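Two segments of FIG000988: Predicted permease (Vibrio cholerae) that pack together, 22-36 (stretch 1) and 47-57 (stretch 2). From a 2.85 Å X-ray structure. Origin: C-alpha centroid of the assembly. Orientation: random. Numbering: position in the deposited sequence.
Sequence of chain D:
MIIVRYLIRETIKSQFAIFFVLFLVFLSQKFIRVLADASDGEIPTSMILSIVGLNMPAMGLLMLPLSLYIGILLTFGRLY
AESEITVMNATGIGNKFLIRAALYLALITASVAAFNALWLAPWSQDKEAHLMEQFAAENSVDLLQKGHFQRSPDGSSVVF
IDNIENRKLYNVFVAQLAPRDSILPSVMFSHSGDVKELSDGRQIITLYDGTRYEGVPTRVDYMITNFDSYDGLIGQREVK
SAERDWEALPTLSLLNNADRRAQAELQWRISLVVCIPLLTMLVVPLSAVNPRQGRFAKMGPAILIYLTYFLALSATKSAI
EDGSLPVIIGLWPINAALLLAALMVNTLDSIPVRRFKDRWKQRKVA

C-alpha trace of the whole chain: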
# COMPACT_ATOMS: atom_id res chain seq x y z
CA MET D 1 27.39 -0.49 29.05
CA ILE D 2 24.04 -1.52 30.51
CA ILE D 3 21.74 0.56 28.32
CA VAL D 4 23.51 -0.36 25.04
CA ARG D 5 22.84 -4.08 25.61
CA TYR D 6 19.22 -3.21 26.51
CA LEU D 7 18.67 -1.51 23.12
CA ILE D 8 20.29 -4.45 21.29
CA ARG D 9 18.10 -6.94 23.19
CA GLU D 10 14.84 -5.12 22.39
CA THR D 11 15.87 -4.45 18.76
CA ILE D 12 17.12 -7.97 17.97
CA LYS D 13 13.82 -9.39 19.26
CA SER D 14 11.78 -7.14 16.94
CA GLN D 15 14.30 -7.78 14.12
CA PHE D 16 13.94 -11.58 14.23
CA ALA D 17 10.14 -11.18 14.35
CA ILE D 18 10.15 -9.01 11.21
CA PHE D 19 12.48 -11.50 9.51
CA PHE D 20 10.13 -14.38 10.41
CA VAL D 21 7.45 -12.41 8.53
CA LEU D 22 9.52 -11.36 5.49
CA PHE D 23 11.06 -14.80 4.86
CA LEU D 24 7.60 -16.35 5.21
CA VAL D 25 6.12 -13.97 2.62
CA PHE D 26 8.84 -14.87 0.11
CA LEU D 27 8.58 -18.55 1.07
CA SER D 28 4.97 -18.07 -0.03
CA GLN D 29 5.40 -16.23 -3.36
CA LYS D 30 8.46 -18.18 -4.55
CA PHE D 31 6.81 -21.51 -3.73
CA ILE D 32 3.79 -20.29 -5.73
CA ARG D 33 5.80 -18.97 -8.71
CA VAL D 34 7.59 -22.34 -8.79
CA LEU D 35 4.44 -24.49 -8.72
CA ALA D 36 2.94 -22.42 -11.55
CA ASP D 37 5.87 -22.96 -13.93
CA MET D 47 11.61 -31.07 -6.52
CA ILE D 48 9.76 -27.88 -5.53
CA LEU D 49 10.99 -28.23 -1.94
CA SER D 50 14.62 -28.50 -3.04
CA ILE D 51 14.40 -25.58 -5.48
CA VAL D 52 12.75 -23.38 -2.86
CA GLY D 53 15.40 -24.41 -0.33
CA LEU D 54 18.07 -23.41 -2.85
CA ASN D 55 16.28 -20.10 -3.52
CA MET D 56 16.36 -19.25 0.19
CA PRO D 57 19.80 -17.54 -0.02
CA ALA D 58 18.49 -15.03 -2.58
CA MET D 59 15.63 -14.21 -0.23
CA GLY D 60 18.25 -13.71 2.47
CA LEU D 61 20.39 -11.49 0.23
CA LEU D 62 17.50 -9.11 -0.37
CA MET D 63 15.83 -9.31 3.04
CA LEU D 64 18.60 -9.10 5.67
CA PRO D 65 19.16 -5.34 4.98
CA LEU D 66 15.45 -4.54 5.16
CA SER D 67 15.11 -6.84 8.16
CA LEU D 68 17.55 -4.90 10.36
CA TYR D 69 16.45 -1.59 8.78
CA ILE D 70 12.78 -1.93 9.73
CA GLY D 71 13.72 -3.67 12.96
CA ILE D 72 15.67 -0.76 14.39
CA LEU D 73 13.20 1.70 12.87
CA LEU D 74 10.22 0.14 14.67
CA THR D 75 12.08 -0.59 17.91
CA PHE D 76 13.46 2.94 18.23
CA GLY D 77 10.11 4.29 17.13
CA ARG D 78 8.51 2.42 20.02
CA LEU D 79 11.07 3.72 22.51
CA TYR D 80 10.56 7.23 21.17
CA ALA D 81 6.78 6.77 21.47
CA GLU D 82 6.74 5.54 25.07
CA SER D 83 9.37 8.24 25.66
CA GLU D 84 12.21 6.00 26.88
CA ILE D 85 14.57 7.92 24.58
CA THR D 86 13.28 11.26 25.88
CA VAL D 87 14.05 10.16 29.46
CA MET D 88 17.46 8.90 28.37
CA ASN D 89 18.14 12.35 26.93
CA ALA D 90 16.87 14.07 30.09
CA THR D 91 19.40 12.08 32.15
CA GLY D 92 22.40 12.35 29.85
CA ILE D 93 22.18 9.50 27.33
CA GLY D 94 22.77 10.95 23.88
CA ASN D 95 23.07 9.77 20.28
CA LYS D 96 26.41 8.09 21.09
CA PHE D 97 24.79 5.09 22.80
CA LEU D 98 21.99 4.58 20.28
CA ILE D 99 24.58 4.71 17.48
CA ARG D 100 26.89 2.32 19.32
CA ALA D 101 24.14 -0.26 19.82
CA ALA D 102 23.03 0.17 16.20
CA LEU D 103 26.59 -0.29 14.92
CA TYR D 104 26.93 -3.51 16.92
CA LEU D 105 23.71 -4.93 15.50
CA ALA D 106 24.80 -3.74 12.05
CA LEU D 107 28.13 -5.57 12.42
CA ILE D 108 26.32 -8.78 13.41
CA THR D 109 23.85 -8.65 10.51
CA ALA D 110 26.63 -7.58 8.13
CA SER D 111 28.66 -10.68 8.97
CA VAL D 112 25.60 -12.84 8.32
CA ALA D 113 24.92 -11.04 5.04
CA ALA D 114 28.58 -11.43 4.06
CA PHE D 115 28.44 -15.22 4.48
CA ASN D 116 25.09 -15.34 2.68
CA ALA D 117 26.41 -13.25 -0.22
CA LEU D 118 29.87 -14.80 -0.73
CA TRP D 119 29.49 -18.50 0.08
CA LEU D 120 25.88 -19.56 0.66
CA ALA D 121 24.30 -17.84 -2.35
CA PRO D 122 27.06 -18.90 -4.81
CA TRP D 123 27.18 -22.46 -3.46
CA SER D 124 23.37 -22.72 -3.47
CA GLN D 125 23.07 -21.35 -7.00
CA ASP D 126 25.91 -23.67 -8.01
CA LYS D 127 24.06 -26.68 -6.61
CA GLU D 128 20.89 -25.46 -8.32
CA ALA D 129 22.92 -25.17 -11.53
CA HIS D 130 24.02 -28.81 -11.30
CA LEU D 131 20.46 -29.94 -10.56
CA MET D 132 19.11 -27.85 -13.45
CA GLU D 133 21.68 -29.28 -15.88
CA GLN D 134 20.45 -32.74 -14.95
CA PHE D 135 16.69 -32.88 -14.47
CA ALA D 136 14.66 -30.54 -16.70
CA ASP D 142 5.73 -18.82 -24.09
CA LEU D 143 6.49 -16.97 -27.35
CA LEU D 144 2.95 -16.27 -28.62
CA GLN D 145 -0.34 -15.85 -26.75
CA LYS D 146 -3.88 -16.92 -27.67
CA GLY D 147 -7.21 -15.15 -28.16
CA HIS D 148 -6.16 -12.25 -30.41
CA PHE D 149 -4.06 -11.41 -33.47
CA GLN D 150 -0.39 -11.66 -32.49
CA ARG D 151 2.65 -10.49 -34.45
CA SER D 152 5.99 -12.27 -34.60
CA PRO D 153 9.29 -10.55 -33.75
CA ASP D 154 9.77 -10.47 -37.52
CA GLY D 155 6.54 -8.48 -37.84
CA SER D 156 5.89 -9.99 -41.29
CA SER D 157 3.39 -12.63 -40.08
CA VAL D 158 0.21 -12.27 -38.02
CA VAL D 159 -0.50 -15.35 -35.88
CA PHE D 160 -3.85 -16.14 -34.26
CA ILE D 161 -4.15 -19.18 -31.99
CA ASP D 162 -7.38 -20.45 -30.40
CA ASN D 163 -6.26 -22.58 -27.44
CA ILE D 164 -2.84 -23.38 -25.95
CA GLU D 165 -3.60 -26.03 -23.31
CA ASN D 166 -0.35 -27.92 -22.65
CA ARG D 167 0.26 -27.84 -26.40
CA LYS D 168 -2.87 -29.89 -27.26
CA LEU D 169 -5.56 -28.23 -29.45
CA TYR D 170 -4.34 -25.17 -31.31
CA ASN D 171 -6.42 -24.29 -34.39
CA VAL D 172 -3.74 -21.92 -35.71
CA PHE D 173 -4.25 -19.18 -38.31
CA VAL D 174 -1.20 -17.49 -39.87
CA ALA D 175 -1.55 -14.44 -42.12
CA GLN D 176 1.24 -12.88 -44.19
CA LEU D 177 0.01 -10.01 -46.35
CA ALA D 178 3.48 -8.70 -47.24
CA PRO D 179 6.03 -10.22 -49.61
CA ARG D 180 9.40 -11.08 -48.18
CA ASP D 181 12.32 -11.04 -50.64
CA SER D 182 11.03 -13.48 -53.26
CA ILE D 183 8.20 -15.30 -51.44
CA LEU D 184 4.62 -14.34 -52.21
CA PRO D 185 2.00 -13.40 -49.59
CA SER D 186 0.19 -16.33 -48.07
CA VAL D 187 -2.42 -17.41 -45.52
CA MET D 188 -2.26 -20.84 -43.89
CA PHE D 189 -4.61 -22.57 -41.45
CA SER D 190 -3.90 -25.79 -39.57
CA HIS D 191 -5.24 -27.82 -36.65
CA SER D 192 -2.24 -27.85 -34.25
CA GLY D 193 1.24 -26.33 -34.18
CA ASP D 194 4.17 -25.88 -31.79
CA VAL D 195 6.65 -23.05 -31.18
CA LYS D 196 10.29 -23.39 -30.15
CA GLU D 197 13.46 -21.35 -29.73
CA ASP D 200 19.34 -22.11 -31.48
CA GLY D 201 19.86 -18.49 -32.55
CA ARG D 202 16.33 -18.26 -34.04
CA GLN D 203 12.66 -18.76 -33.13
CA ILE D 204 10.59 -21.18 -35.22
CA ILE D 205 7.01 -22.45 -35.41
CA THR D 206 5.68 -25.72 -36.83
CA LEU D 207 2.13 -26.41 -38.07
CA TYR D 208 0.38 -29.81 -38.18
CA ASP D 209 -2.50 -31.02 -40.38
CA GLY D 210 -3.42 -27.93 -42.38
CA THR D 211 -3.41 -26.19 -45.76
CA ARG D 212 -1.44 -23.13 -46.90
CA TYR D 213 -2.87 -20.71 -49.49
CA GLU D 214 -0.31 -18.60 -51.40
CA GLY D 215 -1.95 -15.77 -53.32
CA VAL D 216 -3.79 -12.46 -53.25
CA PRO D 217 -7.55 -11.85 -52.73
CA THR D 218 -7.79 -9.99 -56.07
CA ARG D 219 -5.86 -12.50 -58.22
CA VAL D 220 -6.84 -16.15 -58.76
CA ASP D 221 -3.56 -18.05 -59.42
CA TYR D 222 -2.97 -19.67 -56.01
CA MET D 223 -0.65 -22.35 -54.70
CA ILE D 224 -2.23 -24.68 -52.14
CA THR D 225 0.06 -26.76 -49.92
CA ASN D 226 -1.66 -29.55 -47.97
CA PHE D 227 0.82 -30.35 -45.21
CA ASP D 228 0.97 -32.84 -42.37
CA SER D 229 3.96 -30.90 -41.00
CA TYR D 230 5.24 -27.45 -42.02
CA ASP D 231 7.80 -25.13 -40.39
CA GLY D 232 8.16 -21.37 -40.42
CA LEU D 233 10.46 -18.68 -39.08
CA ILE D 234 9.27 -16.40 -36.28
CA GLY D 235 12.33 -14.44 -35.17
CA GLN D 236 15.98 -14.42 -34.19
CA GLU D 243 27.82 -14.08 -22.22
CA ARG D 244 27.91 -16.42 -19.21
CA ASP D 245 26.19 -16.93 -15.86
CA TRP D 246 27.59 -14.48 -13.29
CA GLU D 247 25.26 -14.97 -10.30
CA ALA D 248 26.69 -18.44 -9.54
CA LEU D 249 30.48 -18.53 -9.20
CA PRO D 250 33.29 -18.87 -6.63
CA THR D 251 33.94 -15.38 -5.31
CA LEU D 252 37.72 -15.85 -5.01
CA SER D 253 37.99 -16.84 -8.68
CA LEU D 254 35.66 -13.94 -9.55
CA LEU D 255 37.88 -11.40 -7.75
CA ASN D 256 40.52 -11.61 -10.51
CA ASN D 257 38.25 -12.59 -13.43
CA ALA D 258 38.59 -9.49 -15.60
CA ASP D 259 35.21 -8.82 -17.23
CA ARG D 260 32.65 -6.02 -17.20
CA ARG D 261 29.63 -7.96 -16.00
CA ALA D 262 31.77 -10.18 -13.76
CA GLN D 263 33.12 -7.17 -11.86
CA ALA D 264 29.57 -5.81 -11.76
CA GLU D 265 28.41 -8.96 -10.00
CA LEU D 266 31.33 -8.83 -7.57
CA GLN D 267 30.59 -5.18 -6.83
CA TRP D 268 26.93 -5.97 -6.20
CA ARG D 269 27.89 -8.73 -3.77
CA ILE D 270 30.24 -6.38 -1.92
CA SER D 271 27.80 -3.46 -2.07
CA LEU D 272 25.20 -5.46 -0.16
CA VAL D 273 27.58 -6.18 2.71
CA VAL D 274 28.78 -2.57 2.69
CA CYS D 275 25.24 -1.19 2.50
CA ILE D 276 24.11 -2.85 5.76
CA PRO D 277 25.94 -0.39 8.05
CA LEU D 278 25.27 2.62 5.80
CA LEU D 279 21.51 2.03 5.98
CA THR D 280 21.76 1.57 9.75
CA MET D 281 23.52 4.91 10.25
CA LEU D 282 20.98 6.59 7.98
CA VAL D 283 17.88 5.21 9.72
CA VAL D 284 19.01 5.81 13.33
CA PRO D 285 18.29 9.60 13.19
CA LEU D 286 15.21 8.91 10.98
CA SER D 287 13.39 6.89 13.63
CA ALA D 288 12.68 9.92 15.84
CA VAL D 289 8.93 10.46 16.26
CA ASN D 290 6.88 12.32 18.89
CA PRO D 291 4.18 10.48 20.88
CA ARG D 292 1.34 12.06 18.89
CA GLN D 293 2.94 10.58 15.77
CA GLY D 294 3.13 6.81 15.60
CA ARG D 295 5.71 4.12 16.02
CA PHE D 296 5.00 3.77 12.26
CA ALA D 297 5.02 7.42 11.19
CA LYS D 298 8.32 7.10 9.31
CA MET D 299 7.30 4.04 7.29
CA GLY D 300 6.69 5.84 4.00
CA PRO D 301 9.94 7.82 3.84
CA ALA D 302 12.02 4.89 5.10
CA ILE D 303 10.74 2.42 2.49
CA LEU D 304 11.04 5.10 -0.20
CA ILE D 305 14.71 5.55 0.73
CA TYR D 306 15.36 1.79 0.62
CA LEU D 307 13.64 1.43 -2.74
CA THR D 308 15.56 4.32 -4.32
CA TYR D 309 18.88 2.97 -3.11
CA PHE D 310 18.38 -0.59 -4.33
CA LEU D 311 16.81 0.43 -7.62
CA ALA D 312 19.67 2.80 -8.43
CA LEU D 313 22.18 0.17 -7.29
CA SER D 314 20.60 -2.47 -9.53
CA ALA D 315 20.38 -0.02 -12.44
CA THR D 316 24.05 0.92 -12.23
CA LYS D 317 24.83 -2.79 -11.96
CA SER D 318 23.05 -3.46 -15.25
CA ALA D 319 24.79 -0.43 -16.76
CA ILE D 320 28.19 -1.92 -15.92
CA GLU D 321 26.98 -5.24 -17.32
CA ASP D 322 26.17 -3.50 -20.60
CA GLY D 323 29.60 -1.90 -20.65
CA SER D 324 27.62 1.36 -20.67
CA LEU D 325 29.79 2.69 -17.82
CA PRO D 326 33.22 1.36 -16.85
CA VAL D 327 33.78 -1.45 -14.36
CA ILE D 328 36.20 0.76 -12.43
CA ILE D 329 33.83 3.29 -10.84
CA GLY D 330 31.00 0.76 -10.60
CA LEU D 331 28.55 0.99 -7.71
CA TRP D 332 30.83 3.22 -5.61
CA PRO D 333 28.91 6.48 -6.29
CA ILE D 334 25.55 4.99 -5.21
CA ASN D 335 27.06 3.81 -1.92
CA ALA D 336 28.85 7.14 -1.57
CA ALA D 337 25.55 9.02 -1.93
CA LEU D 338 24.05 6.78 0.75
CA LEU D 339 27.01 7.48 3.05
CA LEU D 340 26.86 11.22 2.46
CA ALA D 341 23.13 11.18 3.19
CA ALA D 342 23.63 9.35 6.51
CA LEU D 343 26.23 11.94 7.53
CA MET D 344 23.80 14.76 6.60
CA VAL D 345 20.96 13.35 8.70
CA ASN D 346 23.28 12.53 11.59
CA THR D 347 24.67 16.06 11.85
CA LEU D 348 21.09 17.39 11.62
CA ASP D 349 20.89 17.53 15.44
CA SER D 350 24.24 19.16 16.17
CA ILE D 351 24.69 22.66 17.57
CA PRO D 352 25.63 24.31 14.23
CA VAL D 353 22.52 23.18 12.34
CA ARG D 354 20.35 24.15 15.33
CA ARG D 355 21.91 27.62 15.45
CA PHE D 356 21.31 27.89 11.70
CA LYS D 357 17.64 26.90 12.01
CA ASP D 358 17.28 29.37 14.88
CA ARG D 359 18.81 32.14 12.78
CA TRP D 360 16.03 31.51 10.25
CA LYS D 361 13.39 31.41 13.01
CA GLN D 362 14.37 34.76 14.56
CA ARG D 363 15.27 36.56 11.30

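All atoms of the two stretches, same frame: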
# COMPACT_ATOMS: atom_id res chain seq x y z
N LEU D 22 9.01 -11.57 6.84
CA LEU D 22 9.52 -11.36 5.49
C LEU D 22 9.85 -12.68 4.79
O LEU D 22 9.35 -12.96 3.70
CB LEU D 22 10.76 -10.47 5.53
CG LEU D 22 10.52 -9.06 6.06
CD1 LEU D 22 11.85 -8.33 6.21
CD2 LEU D 22 9.58 -8.32 5.12
N PHE D 23 10.73 -13.48 5.40
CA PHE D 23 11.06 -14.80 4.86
C PHE D 23 9.82 -15.60 4.50
O PHE D 23 9.73 -16.19 3.42
CB PHE D 23 11.91 -15.59 5.86
CG PHE D 23 11.91 -17.07 5.61
CD1 PHE D 23 12.74 -17.63 4.65
CD2 PHE D 23 11.08 -17.92 6.34
CE1 PHE D 23 12.75 -18.99 4.41
CE2 PHE D 23 11.08 -19.29 6.10
CZ PHE D 23 11.92 -19.82 5.14
N LEU D 24 8.85 -15.64 5.43
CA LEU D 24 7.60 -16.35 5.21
C LEU D 24 6.90 -15.86 3.95
O LEU D 24 6.46 -16.66 3.12
CB LEU D 24 6.70 -16.16 6.42
CG LEU D 24 5.79 -17.34 6.75
CD1 LEU D 24 6.64 -18.60 6.86
CD2 LEU D 24 5.01 -17.07 8.03
N VAL D 25 6.76 -14.54 3.81
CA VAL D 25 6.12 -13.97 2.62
C VAL D 25 6.79 -14.48 1.35
O VAL D 25 6.13 -14.96 0.42
CB VAL D 25 6.14 -12.43 2.68
CG1 VAL D 25 5.76 -11.85 1.34
CG2 VAL D 25 5.22 -11.92 3.78
N PHE D 26 8.13 -14.39 1.29
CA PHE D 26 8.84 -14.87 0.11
C PHE D 26 8.73 -16.38 -0.02
O PHE D 26 8.57 -16.90 -1.14
CB PHE D 26 10.31 -14.46 0.17
CG PHE D 26 10.52 -12.99 -0.02
CD1 PHE D 26 10.35 -12.12 1.03
CD2 PHE D 26 10.84 -12.48 -1.27
CE1 PHE D 26 10.51 -10.77 0.86
CE2 PHE D 26 11.02 -11.13 -1.45
CZ PHE D 26 10.85 -10.27 -0.39
N LEU D 27 8.83 -17.11 1.09
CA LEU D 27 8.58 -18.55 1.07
C LEU D 27 7.20 -18.86 0.51
O LEU D 27 7.00 -19.93 -0.07
CB LEU D 27 8.74 -19.13 2.48
CG LEU D 27 8.42 -20.62 2.64
CD1 LEU D 27 9.25 -21.43 1.68
CD2 LEU D 27 8.66 -21.07 4.06
N SER D 28 6.25 -17.94 0.66
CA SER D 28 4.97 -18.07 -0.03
C SER D 28 5.14 -17.84 -1.54
O SER D 28 5.01 -18.79 -2.32
CB SER D 28 3.94 -17.09 0.53
OG SER D 28 2.73 -17.17 -0.19
N GLN D 29 5.45 -16.61 -1.95
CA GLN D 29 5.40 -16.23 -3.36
C GLN D 29 6.32 -17.09 -4.23
O GLN D 29 5.92 -17.53 -5.32
CB GLN D 29 5.73 -14.74 -3.53
CG GLN D 29 7.11 -14.32 -3.04
CD GLN D 29 8.09 -14.11 -4.18
OE1 GLN D 29 7.70 -13.69 -5.26
NE2 GLN D 29 9.36 -14.43 -3.95
N LYS D 30 7.56 -17.32 -3.79
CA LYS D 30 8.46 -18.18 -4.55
C LYS D 30 7.86 -19.56 -4.75
O LYS D 30 7.76 -20.05 -5.88
CB LYS D 30 9.81 -18.28 -3.85
N PHE D 31 7.43 -20.19 -3.66
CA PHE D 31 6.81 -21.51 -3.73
C PHE D 31 5.54 -21.52 -4.58
O PHE D 31 5.12 -22.60 -5.02
CB PHE D 31 6.48 -22.02 -2.33
N ILE D 32 4.93 -20.37 -4.82
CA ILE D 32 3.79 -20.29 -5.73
C ILE D 32 4.24 -20.03 -7.17
O ILE D 32 3.69 -20.61 -8.11
CB ILE D 32 2.79 -19.21 -5.26
CG1 ILE D 32 2.28 -19.53 -3.85
CG2 ILE D 32 1.62 -19.08 -6.22
N ARG D 33 5.25 -19.18 -7.37
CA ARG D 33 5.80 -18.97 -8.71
C ARG D 33 6.46 -20.24 -9.24
O ARG D 33 6.52 -20.45 -10.46
CB ARG D 33 6.79 -17.81 -8.71
CG ARG D 33 7.24 -17.35 -10.09
N VAL D 34 6.96 -21.10 -8.35
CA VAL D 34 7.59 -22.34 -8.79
C VAL D 34 6.53 -23.36 -9.21
O VAL D 34 6.66 -24.00 -10.25
CB VAL D 34 8.50 -22.90 -7.68
CG1 VAL D 34 8.98 -24.30 -8.03
CG2 VAL D 34 9.69 -21.98 -7.47
N LEU D 35 5.48 -23.51 -8.40
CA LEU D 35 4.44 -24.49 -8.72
C LEU D 35 3.70 -24.13 -10.00
O LEU D 35 3.21 -25.02 -10.71
CB LEU D 35 3.46 -24.62 -7.56
CG LEU D 35 3.99 -25.29 -6.29
CD1 LEU D 35 2.88 -25.41 -5.26
CD2 LEU D 35 4.60 -26.65 -6.61
N ALA D 36 3.60 -22.83 -10.32
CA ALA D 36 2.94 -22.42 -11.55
C ALA D 36 3.72 -22.86 -12.78
O ALA D 36 3.17 -23.48 -13.69
CB ALA D 36 2.74 -20.90 -11.55
N MET D 47 11.95 -31.94 -5.39
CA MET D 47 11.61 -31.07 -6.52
C MET D 47 11.37 -29.62 -6.08
O MET D 47 12.32 -28.85 -5.90
CB MET D 47 10.38 -31.62 -7.24
N ILE D 48 10.10 -29.25 -5.91
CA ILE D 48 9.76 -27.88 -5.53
C ILE D 48 10.39 -27.53 -4.19
O ILE D 48 10.87 -26.41 -3.98
CB ILE D 48 8.24 -27.68 -5.51
N LEU D 49 10.40 -28.48 -3.25
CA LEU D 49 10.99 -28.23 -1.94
C LEU D 49 12.47 -27.93 -2.07
O LEU D 49 12.99 -27.00 -1.43
CB LEU D 49 10.75 -29.43 -1.02
CG LEU D 49 11.05 -29.32 0.48
CD1 LEU D 49 12.52 -29.59 0.78
CD2 LEU D 49 10.63 -27.96 1.04
N SER D 50 13.18 -28.70 -2.89
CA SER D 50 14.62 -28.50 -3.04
C SER D 50 14.93 -27.18 -3.73
O SER D 50 15.85 -26.46 -3.32
CB SER D 50 15.22 -29.66 -3.82
OG SER D 50 14.59 -29.77 -5.09
N ILE D 51 14.16 -26.83 -4.76
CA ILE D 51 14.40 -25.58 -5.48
C ILE D 51 14.10 -24.38 -4.59
O ILE D 51 14.81 -23.38 -4.62
CB ILE D 51 13.59 -25.55 -6.79
CG1 ILE D 51 14.07 -26.66 -7.72
CG2 ILE D 51 13.71 -24.19 -7.47
CD1 ILE D 51 13.43 -26.63 -9.09
N VAL D 52 13.04 -24.47 -3.78
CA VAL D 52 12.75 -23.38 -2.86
C VAL D 52 13.85 -23.28 -1.80
O VAL D 52 14.29 -22.18 -1.45
CB VAL D 52 11.36 -23.57 -2.22
CG1 VAL D 52 11.21 -22.65 -1.03
CG2 VAL D 52 10.28 -23.28 -3.25
N GLY D 53 14.31 -24.42 -1.29
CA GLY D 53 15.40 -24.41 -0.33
C GLY D 53 16.69 -23.84 -0.90
O GLY D 53 17.49 -23.25 -0.17
N LEU D 54 16.91 -24.01 -2.21
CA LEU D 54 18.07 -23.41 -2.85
C LEU D 54 17.84 -21.94 -3.21
O LEU D 54 18.81 -21.21 -3.41
CB LEU D 54 18.44 -24.20 -4.11
CG LEU D 54 19.04 -25.58 -3.84
CD1 LEU D 54 19.26 -26.37 -5.14
CD2 LEU D 54 20.33 -25.45 -3.03
N ASN D 55 16.59 -21.50 -3.29
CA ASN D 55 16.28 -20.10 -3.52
C ASN D 55 16.23 -19.29 -2.24
O ASN D 55 16.09 -18.06 -2.30
CB ASN D 55 14.95 -19.96 -4.27
CG ASN D 55 15.12 -19.78 -5.77
OD1 ASN D 55 16.11 -20.24 -6.35
ND2 ASN D 55 14.17 -19.11 -6.40
N MET D 56 16.31 -19.95 -1.09
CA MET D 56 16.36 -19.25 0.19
C MET D 56 17.50 -18.25 0.29
O MET D 56 17.26 -17.13 0.79
CB MET D 56 16.45 -20.26 1.34
CG MET D 56 15.33 -21.28 1.39
SD MET D 56 13.71 -20.51 1.57
CE MET D 56 12.79 -21.92 2.18
N PRO D 57 18.74 -18.55 -0.12
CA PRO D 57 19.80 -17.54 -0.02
C PRO D 57 19.50 -16.24 -0.76
O PRO D 57 19.86 -15.18 -0.25
CB PRO D 57 21.02 -18.27 -0.62
CG PRO D 57 20.74 -19.70 -0.37
CD PRO D 57 19.27 -19.85 -0.58

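The most distinctive element of this contact is a sulfur-aromatic interaction at one end of a seam whose other modelled contacts are aliphatic. Met56 SD lies 3.4 Å from Phe23 CE1 and 4.7 Å from the centroid of the Phe23 ring, on a line 77° off the ring normal. That angle places the sulfur at the ring edge, near the ring plane, where the polarizable, electron-rich sulfur faces the slightly positive C-H rim rather than the pi cloud. Neither residue aims its CA-to-CB bond at the other stretch; both point sideways. The contact therefore depends on side-chain conformation: Phe23 adopts t at chi1, and Met56 runs m, m, t, so that the ends of both side chains come nearer to the opposing helix.

The backbone frame is a pair of helices, 22-36 and 48-57, whose N-to-C directions differ by 134° and whose axes approach to 10.0 Å. They thus run in broadly opposite senses but cross obliquely. The register agrees: Phe31 CA is 6.3 Å from Val52 CA, and Val34 CA is 6.8 Å from Ile48 CA, so advancing along the first helix means retreating along the second. Contacting residues in stretch 2 recur every four positions, at Ile48, Val52 and Met56, which brings them to one face of the helix.

Val52 occupies the middle of the seam, is buried, and points toward stretch 1. Its CG1 meets Leu27 CD1 at 3.6 Å, while its CG2 lies 3.9 Å from Phe31 CA and 4.5 Å from Val34 CG2. The two methyls consequently reach different parts of the first helix, and the approach to Phe31 CA brings a side chain against backbone. Leu27 CD1 also sits 3.6 Å from Met56 CE, linking the valine contact to the sulfur-aromatic end.

At the other end, Ile48 CB lies 3.9 Å from Leu35 CD2 and 4.3 Å from Val34 CG1. Ile48 is modelled only to CB, so the complete side chain could come closer to Leu35 and Val34 than these distances say; Phe31 is likewise cut at CB, and where its ring lies is not known from the model.

No hydrogen bond crosses the interface among the modelled atoms; the 389 Å² of buried surface, summed over both sides, is covered mainly by apolar groups in van der Waals contact. The hydrogen bonds found here lie within each stretch. Val52 N donates to Ile48 O at 2.9 Å, tying together two of the contact residues, and Ser50 OG donates to Met47 O at 2.6 Å.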